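Local coordinates for teichoic acid biosynthesis protein F (Staphylococcus epidermidis, PDB 3L7I) that is a teichoic acid biosynthesis protein whose glycerophosphotransferase region has a GT-B-type fold, at residues T621-V626 and M656-D661; F628-G631 and P636-F639. All coordinates share one frame; numbering follows the deposited sequence.

Interaction 1 of 2, residues T621-V626 and M656-D661; sequences TDYSSV and MNYMED. With SO4 (sulfate ion), chain G.
Tyr658 reaches across from the 656-661 loop to the loop that follows strand 618-621, and its ring and hydroxyl make the direct protein contact. With CG anti to the backbone N (chi1 -169°), CB sends the ring straight at Asp622 and Tyr623. On the way out, CE1 passes 3.9 Å from Tyr623 CD2, and CZ lies 3.8 Å from the same CD2. At the tip, Tyr658 OH donates to Asp622 O over 2.7 Å, arriving from above the carbonyl plane, 51° out of it. The two tyrosine rings meet obliquely, planes at 47° and centroids 5.7 Å apart; Tyr623 OH itself bonds to Asp643, and its ring stacks on Tyr647.

Asp622 OD1 forms a salt bridge with Arg548, while OD2 accepts from Thr546 OG1 and Tyr623 N. Further along, O4 of a sulfate, probably from the crystallisation liquor, takes bonds from Ser625 N (2.6 Å) and Ser624 OG (3.2 Å); the same OG caps the coming helix by accepting from Val626 N. An anion held by a serine hydroxyl and a backbone N-H at a helix start is consistent with an anion site at the C-terminal edge of a Rossmann-like sheet.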
ATOM      1  N   THR A 621     -53.002  26.270 -12.091  1.00 56.55           N
ATOM      2  CA  THR A 621     -51.881  25.793 -11.311  1.00 56.70           C
ATOM      3  C   THR A 621     -52.118  26.123  -9.829  1.00 57.77           C
ATOM      4  O   THR A 621     -53.241  26.467  -9.451  1.00 58.36           O
ATOM      5  CB  THR A 621     -50.593  26.389 -11.854  1.00 56.44           C
ATOM      6  OG1 THR A 621     -49.487  25.738 -11.235  1.00 56.76           O
ATOM      7  CG2 THR A 621     -50.538  27.892 -11.588  1.00 57.01           C
ATOM      8  N   ASP A 622     -51.098  25.979  -8.983  1.00 58.30           N
ATOM      9  CA  ASP A 622     -51.231  26.397  -7.590  1.00 59.62           C
ATOM     10  C   ASP A 622     -50.007  27.119  -7.051  1.00 60.31           C
ATOM     11  O   ASP A 622     -50.024  28.342  -6.951  1.00 60.80           O
ATOM     12  CB  ASP A 622     -51.624  25.233  -6.684  1.00 60.41           C
ATOM     13  CG  ASP A 622     -50.859  23.985  -6.985  1.00 60.02           C
ATOM     14  OD1 ASP A 622     -51.490  23.017  -7.430  1.00 59.69           O
ATOM     15  OD2 ASP A 622     -49.625  23.959  -6.787  1.00 60.28           O
ATOM     16  N   TYR A 623     -48.958  26.368  -6.698  1.00 60.61           N
ATOM     17  CA  TYR A 623     -47.702  26.943  -6.228  1.00 61.50           C
ATOM     18  C   TYR A 623     -46.589  26.519  -7.163  1.00 60.84           C
ATOM     19  O   TYR A 623     -45.851  25.588  -6.880  1.00 61.32           O
ATOM     20  CB  TYR A 623     -47.377  26.439  -4.819  1.00 63.12           C
ATOM     21  CG  TYR A 623     -48.605  26.205  -4.014  1.00 63.80           C
ATOM     22  CD1 TYR A 623     -48.984  24.918  -3.657  1.00 64.10           C
ATOM     23  CD2 TYR A 623     -49.432  27.276  -3.653  1.00 64.39           C
ATOM     24  CE1 TYR A 623     -50.146  24.701  -2.935  1.00 65.01           C
ATOM     25  CE2 TYR A 623     -50.594  27.074  -2.938  1.00 65.30           C
ATOM     26  CZ  TYR A 623     -50.952  25.786  -2.575  1.00 65.61           C
ATOM     27  OH  TYR A 623     -52.113  25.575  -1.856  1.00 66.82           O
ATOM     28  N   SER A 624     -46.435  27.189  -8.285  1.00 60.01           N
ATOM     29  CA  SER A 624     -45.435  26.725  -9.216  1.00 59.62           C
ATOM     30  C   SER A 624     -44.806  27.872  -9.946  1.00 59.74           C
ATOM     31  O   SER A 624     -45.473  28.841 -10.306  1.00 59.48           O
ATOM     32  CB  SER A 624     -46.051  25.753 -10.214  1.00 58.44           C
ATOM     33  OG  SER A 624     -45.085  25.352 -11.164  1.00 58.32           O
ATOM     34  N   SER A 625     -43.511  27.739 -10.169  1.00 60.40           N
ATOM     35  CA  SER A 625     -42.754  28.688 -10.951  1.00 60.83           C
ATOM     36  C   SER A 625     -43.204  28.728 -12.419  1.00 59.77           C
ATOM     37  O   SER A 625     -42.759  29.600 -13.168  1.00 60.22           O
ATOM     38  CB  SER A 625     -41.266  28.339 -10.863  1.00 62.06           C
ATOM     39  OG  SER A 625     -40.586  28.683 -12.058  1.00 62.25           O
ATOM     40  N   VAL A 626     -44.054  27.793 -12.843  1.00 58.65           N
ATOM     41  CA  VAL A 626     -44.586  27.877 -14.201  1.00 57.90           C
ATOM     42  C   VAL A 626     -45.454  29.102 -14.433  1.00 57.81           C
ATOM     43  O   VAL A 626     -45.541  29.589 -15.548  1.00 57.81           O
ATOM     44  CB  VAL A 626     -45.411  26.635 -14.665  1.00 56.96           C
ATOM     45  CG1 VAL A 626     -44.520  25.435 -14.863  1.00 57.28           C
ATOM     46  CG2 VAL A 626     -46.578  26.354 -13.708  1.00 56.57           C
ATOM     47  N   MET A 656     -42.934  36.124  -2.916  1.00 77.46           N
ATOM     48  CA  MET A 656     -43.950  37.089  -3.276  1.00 79.75           C
ATOM     49  C   MET A 656     -45.173  37.017  -2.376  1.00 80.94           C
ATOM     50  O   MET A 656     -45.360  36.063  -1.610  1.00 79.67           O
ATOM     51  CB  MET A 656     -44.352  36.917  -4.726  1.00 78.64           C
ATOM     52  CG  MET A 656     -44.865  35.551  -5.042  1.00 75.92           C
ATOM     53  SD  MET A 656     -46.220  35.699  -6.217  1.00 76.30           S
ATOM     54  CE  MET A 656     -45.539  36.906  -7.348  1.00 77.77           C
ATOM     55  N   ASN A 657     -46.000  38.051  -2.453  1.00 88.20           N
ATOM     56  CA  ASN A 657     -47.214  38.061  -1.670  1.00 88.72           C
ATOM     57  C   ASN A 657     -48.352  37.375  -2.417  1.00 85.27           C
ATOM     58  O   ASN A 657     -49.139  38.012  -3.117  1.00 86.52           O
ATOM     59  CB  ASN A 657     -47.583  39.470  -1.234  1.00 94.07           C
ATOM     60  CG  ASN A 657     -48.561  39.463  -0.089  1.00 95.25           C
ATOM     61  OD1 ASN A 657     -49.362  38.531   0.043  1.00 92.07           O
ATOM     62  ND2 ASN A 657     -48.502  40.489   0.757  1.00100.08           N
ATOM     63  N   TYR A 658     -48.405  36.056  -2.251  1.00 81.14           N
ATOM     64  CA  TYR A 658     -49.345  35.171  -2.940  1.00 79.50           C
ATOM     65  C   TYR A 658     -50.811  35.576  -2.815  1.00 81.49           C
ATOM     66  O   TYR A 658     -51.582  35.479  -3.778  1.00 81.17           O
ATOM     67  CB  TYR A 658     -49.200  33.771  -2.366  1.00 77.15           C
ATOM     68  CG  TYR A 658     -49.896  32.673  -3.132  1.00 75.04           C
ATOM     69  CD1 TYR A 658     -49.221  31.952  -4.101  1.00 72.54           C
ATOM     70  CD2 TYR A 658     -51.208  32.332  -2.855  1.00 75.65           C
ATOM     71  CE1 TYR A 658     -49.832  30.934  -4.790  1.00 70.72           C
ATOM     72  CE2 TYR A 658     -51.843  31.312  -3.544  1.00 73.83           C
ATOM     73  CZ  TYR A 658     -51.143  30.608  -4.515  1.00 71.36           C
ATOM     74  OH  TYR A 658     -51.754  29.580  -5.212  1.00 69.65           O
ATOM     75  N   MET A 659     -51.196  35.999  -1.614  1.00 86.21           N
ATOM     76  CA  MET A 659     -52.570  36.343  -1.350  1.00 87.62           C
ATOM     77  C   MET A 659     -53.035  37.478  -2.237  1.00 90.16           C
ATOM     78  O   MET A 659     -54.227  37.622  -2.497  1.00 90.49           O
ATOM     79  CB  MET A 659     -52.744  36.706   0.116  1.00 90.56           C
ATOM     80  CG  MET A 659     -53.707  35.797   0.834  1.00 88.97           C
ATOM     81  SD  MET A 659     -53.510  34.099   0.296  1.00 83.59           S
ATOM     82  CE  MET A 659     -52.980  33.320   1.824  1.00 83.79           C
ATOM     83  N   GLU A 660     -52.100  38.277  -2.722  1.00125.77           N
ATOM     84  CA  GLU A 660     -52.481  39.480  -3.439  1.00129.21           C
ATOM     85  C   GLU A 660     -52.119  39.430  -4.915  1.00127.83           C
ATOM     86  O   GLU A 660     -52.886  38.945  -5.750  1.00125.71           O
ATOM     87  CB  GLU A 660     -51.830  40.691  -2.779  1.00134.19           C
ATOM     88  CG  GLU A 660     -52.768  41.863  -2.596  1.00138.71           C
ATOM     89  CD  GLU A 660     -52.652  42.479  -1.219  1.00142.31           C
ATOM     90  OE1 GLU A 660     -51.585  42.314  -0.585  1.00142.79           O
ATOM     91  OE2 GLU A 660     -53.629  43.118  -0.771  1.00144.78           O
ATOM     92  N   ASP A 661     -50.924  39.917  -5.211  1.00 94.30           N
ATOM     93  CA  ASP A 661     -50.502  40.205  -6.572  1.00 94.50           C
ATOM     94  C   ASP A 661     -50.131  39.004  -7.449  1.00 89.67           C
ATOM     95  O   ASP A 661     -48.986  38.869  -7.868  1.00 89.19           O
ATOM     96  CB  ASP A 661     -49.341  41.212  -6.542  1.00 98.63           C
ATOM     97  CG  ASP A 661     -48.190  40.751  -5.667  1.00 97.77           C
ATOM     98  OD1 ASP A 661     -47.845  39.553  -5.737  1.00 93.18           O
ATOM     99  OD2 ASP A 661     -47.635  41.581  -4.913  1.00101.89           O
TER
HETATM  100  S   SO4 G 732     -41.858  24.780  -8.516  1.00 92.36           S
HETATM  101  O1  SO4 G 732     -42.274  23.379  -8.668  1.00 92.36           O
HETATM  102  O2  SO4 G 732     -42.468  25.338  -7.305  1.00 92.36           O
HETATM  103  O3  SO4 G 732     -40.402  24.868  -8.401  1.00 92.36           O
HETATM  104  O4  SO4 G 732     -42.291  25.539  -9.688  1.00 92.36           O

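Interaction 2 of 2, residues F628-G631 and P636-F639; sequences FDYG and PQFF
A beta-alpha-beta crossover runs from strand 618-621 through helix 626-630 to strand 637-640, and this contact joins the end of its helix to the start of its second strand. Tyr630 and Gln637 carry it. Their side chains run antiparallel alongside one another, and the ring and amide planes stand 82° apart, nearly perpendicular. Gln637 comes to the rim of the tyrosine ring and not over a face: its CG lies in the ring plane, 3.7 Å from Tyr630 CD2, and its CD is also 3.7 Å from that CD2. Further round the same rim, Tyr630 CE2 is 3.8 Å from Pro636 O.

Beyond CG the glutamine chain is extended (chi2 -163°), which carries the amide past the ring to the helix end. There NE2 lies 3.5 Å from Gly631 N and 3.6 Å from Gly631 CA, with no hydrogen bond across the two segments. The polar partner of NE2 is Met627 O, one residue before 628-631, so the amide is tied to the helix backbone. Tyr630 is likewise anchored beyond the contact, its OH bonding to Ser616 O and its ring meeting that of Phe613 with planes at about 60°. Leu619 touches both Tyr630 and Gln637 from the first strand.

The touching residues are all buried, and the two segments hide 160 Å² from each other. A short helix laid against a parallel sheet, with the first side chain of the next strand bonded to its backbone, is the layered packing of a Rossmann-like domain, as in GT-B proteins.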
ATOM      1  N   PHE A 628     -44.860  31.982 -13.866  1.00 59.99           N
ATOM      2  CA  PHE A 628     -44.029  33.093 -14.281  1.00 61.27           C
ATOM      3  C   PHE A 628     -43.665  32.936 -15.742  1.00 61.18           C
ATOM      4  O   PHE A 628     -43.316  33.911 -16.404  1.00 62.26           O
ATOM      5  CB  PHE A 628     -42.749  33.184 -13.451  1.00 62.49           C
ATOM      6  CG  PHE A 628     -42.973  33.477 -12.000  1.00 63.10           C
ATOM      7  CD1 PHE A 628     -43.557  34.658 -11.599  1.00 63.94           C
ATOM      8  CD2 PHE A 628     -42.575  32.582 -11.034  1.00 63.16           C
ATOM      9  CE1 PHE A 628     -43.752  34.934 -10.274  1.00 64.80           C
ATOM     10  CE2 PHE A 628     -42.767  32.858  -9.702  1.00 64.04           C
ATOM     11  CZ  PHE A 628     -43.356  34.033  -9.324  1.00 64.86           C
ATOM     12  N   ASP A 629     -43.716  31.709 -16.244  1.00 60.19           N
ATOM     13  CA  ASP A 629     -43.396  31.460 -17.639  1.00 60.32           C
ATOM     14  C   ASP A 629     -44.607  31.785 -18.483  1.00 59.85           C
ATOM     15  O   ASP A 629     -44.551  32.597 -19.417  1.00 60.74           O
ATOM     16  CB  ASP A 629     -43.041  29.990 -17.856  1.00 59.73           C
ATOM     17  CG  ASP A 629     -41.754  29.592 -17.165  1.00 60.56           C
ATOM     18  OD1 ASP A 629     -41.784  28.594 -16.409  1.00 60.06           O
ATOM     19  OD2 ASP A 629     -40.716  30.273 -17.376  1.00 61.95           O
ATOM     20  N   TYR A 630     -45.710  31.132 -18.139  1.00 58.69           N
ATOM     21  CA  TYR A 630     -46.949  31.230 -18.897  1.00 58.34           C
ATOM     22  C   TYR A 630     -47.391  32.683 -19.019  1.00 59.30           C
ATOM     23  O   TYR A 630     -48.024  33.067 -19.999  1.00 59.72           O
ATOM     24  CB  TYR A 630     -48.019  30.365 -18.240  1.00 57.28           C
ATOM     25  CG  TYR A 630     -49.290  30.337 -18.996  1.00 57.12           C
ATOM     26  CD1 TYR A 630     -49.382  29.668 -20.201  1.00 57.06           C
ATOM     27  CD2 TYR A 630     -50.408  30.996 -18.523  1.00 57.33           C
ATOM     28  CE1 TYR A 630     -50.584  29.659 -20.926  1.00 57.21           C
ATOM     29  CE2 TYR A 630     -51.605  30.995 -19.230  1.00 57.50           C
ATOM     30  CZ  TYR A 630     -51.685  30.322 -20.423  1.00 57.42           C
ATOM     31  OH  TYR A 630     -52.857  30.317 -21.119  1.00 57.84           O
ATOM     32  N   GLY A 631     -47.009  33.488 -18.029  1.00 59.93           N
ATOM     33  CA  GLY A 631     -47.351  34.903 -17.960  1.00 61.17           C
ATOM     34  C   GLY A 631     -46.856  35.767 -19.111  1.00 62.52           C
ATOM     35  O   GLY A 631     -47.369  36.857 -19.351  1.00 63.69           O
ATOM     36  N   PRO A 636     -55.263  34.300 -19.131  1.00 61.29           N
ATOM     37  CA  PRO A 636     -55.827  34.050 -17.799  1.00 61.11           C
ATOM     38  C   PRO A 636     -55.165  32.874 -17.094  1.00 59.64           C
ATOM     39  O   PRO A 636     -55.009  31.819 -17.701  1.00 58.72           O
ATOM     40  CB  PRO A 636     -57.284  33.684 -18.099  1.00 61.65           C
ATOM     41  CG  PRO A 636     -57.547  34.217 -19.445  1.00 62.60           C
ATOM     42  CD  PRO A 636     -56.268  34.125 -20.190  1.00 61.92           C
ATOM     43  N   GLN A 637     -54.785  33.054 -15.836  1.00 59.70           N
ATOM     44  CA  GLN A 637     -54.365  31.932 -15.015  1.00 58.72           C
ATOM     45  C   GLN A 637     -55.343  31.808 -13.851  1.00 59.35           C
ATOM     46  O   GLN A 637     -55.992  32.788 -13.484  1.00 60.61           O
ATOM     47  CB  GLN A 637     -52.937  32.108 -14.502  1.00 58.53           C
ATOM     48  CG  GLN A 637     -51.943  32.580 -15.541  1.00 58.53           C
ATOM     49  CD  GLN A 637     -50.499  32.339 -15.124  1.00 58.31           C
ATOM     50  OE1 GLN A 637     -50.211  31.437 -14.328  1.00 57.80           O
ATOM     51  NE2 GLN A 637     -49.577  33.130 -15.677  1.00 58.94           N
ATOM     52  N   PHE A 638     -55.463  30.593 -13.314  1.00 58.74           N
ATOM     53  CA  PHE A 638     -56.274  30.287 -12.140  1.00 59.51           C
ATOM     54  C   PHE A 638     -55.399  29.553 -11.141  1.00 59.17           C
ATOM     55  O   PHE A 638     -54.377  28.954 -11.512  1.00 58.20           O
ATOM     56  CB  PHE A 638     -57.449  29.389 -12.513  1.00 59.56           C
ATOM     57  CG  PHE A 638     -58.469  30.059 -13.381  1.00 60.32           C
ATOM     58  CD1 PHE A 638     -59.546  30.751 -12.812  1.00 61.93           C
ATOM     59  CD2 PHE A 638     -58.366  30.010 -14.768  1.00 59.77           C
ATOM     60  CE1 PHE A 638     -60.500  31.374 -13.612  1.00 62.97           C
ATOM     61  CE2 PHE A 638     -59.320  30.632 -15.558  1.00 60.79           C
ATOM     62  CZ  PHE A 638     -60.383  31.309 -14.982  1.00 62.38           C
ATOM     63  N   PHE A 639     -55.808  29.577  -9.881  1.00 60.24           N
ATOM     64  CA  PHE A 639     -54.984  29.053  -8.810  1.00 60.41           C
ATOM     65  C   PHE A 639     -55.818  28.268  -7.839  1.00 61.36           C
ATOM     66  O   PHE A 639     -56.437  28.812  -6.935  1.00 62.85           O
ATOM     67  CB  PHE A 639     -54.215  30.192  -8.144  1.00 61.27           C
ATOM     68  CG  PHE A 639     -53.334  30.908  -9.104  1.00 60.59           C
ATOM     69  CD1 PHE A 639     -52.087  30.377  -9.446  1.00 59.70           C
ATOM     70  CD2 PHE A 639     -53.786  32.042  -9.760  1.00 61.03           C
ATOM     71  CE1 PHE A 639     -51.276  30.999 -10.385  1.00 59.32           C
ATOM     72  CE2 PHE A 639     -52.982  32.670 -10.703  1.00 60.65           C
ATOM     73  CZ  PHE A 639     -51.719  32.153 -11.012  1.00 59.79           C
TER

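How the interactions relate
Along the chain, the segments of interaction 2 fall between those of interaction 1: the order is 621-626, 628-631, 636-639, 656-661, and the centres lie 9 Å apart. Both sit beside the six-stranded parallel sheet, interaction 1 in the loops after strands 618-621 and 637-640, interaction 2 between helix 626-630 and strand 637-640. They also touch directly. A probable backbone hydrogen bond joins Thr621 N to Phe638 O at 3.1 Å, and Thr621 CG2 packs on Phe639 CE1. Phe639 also lies against Tyr658 and Asp622 O. One crossover unit thus has its helix packed on its second strand and its sulfate-bearing first loop tied to the later 656-661 loop.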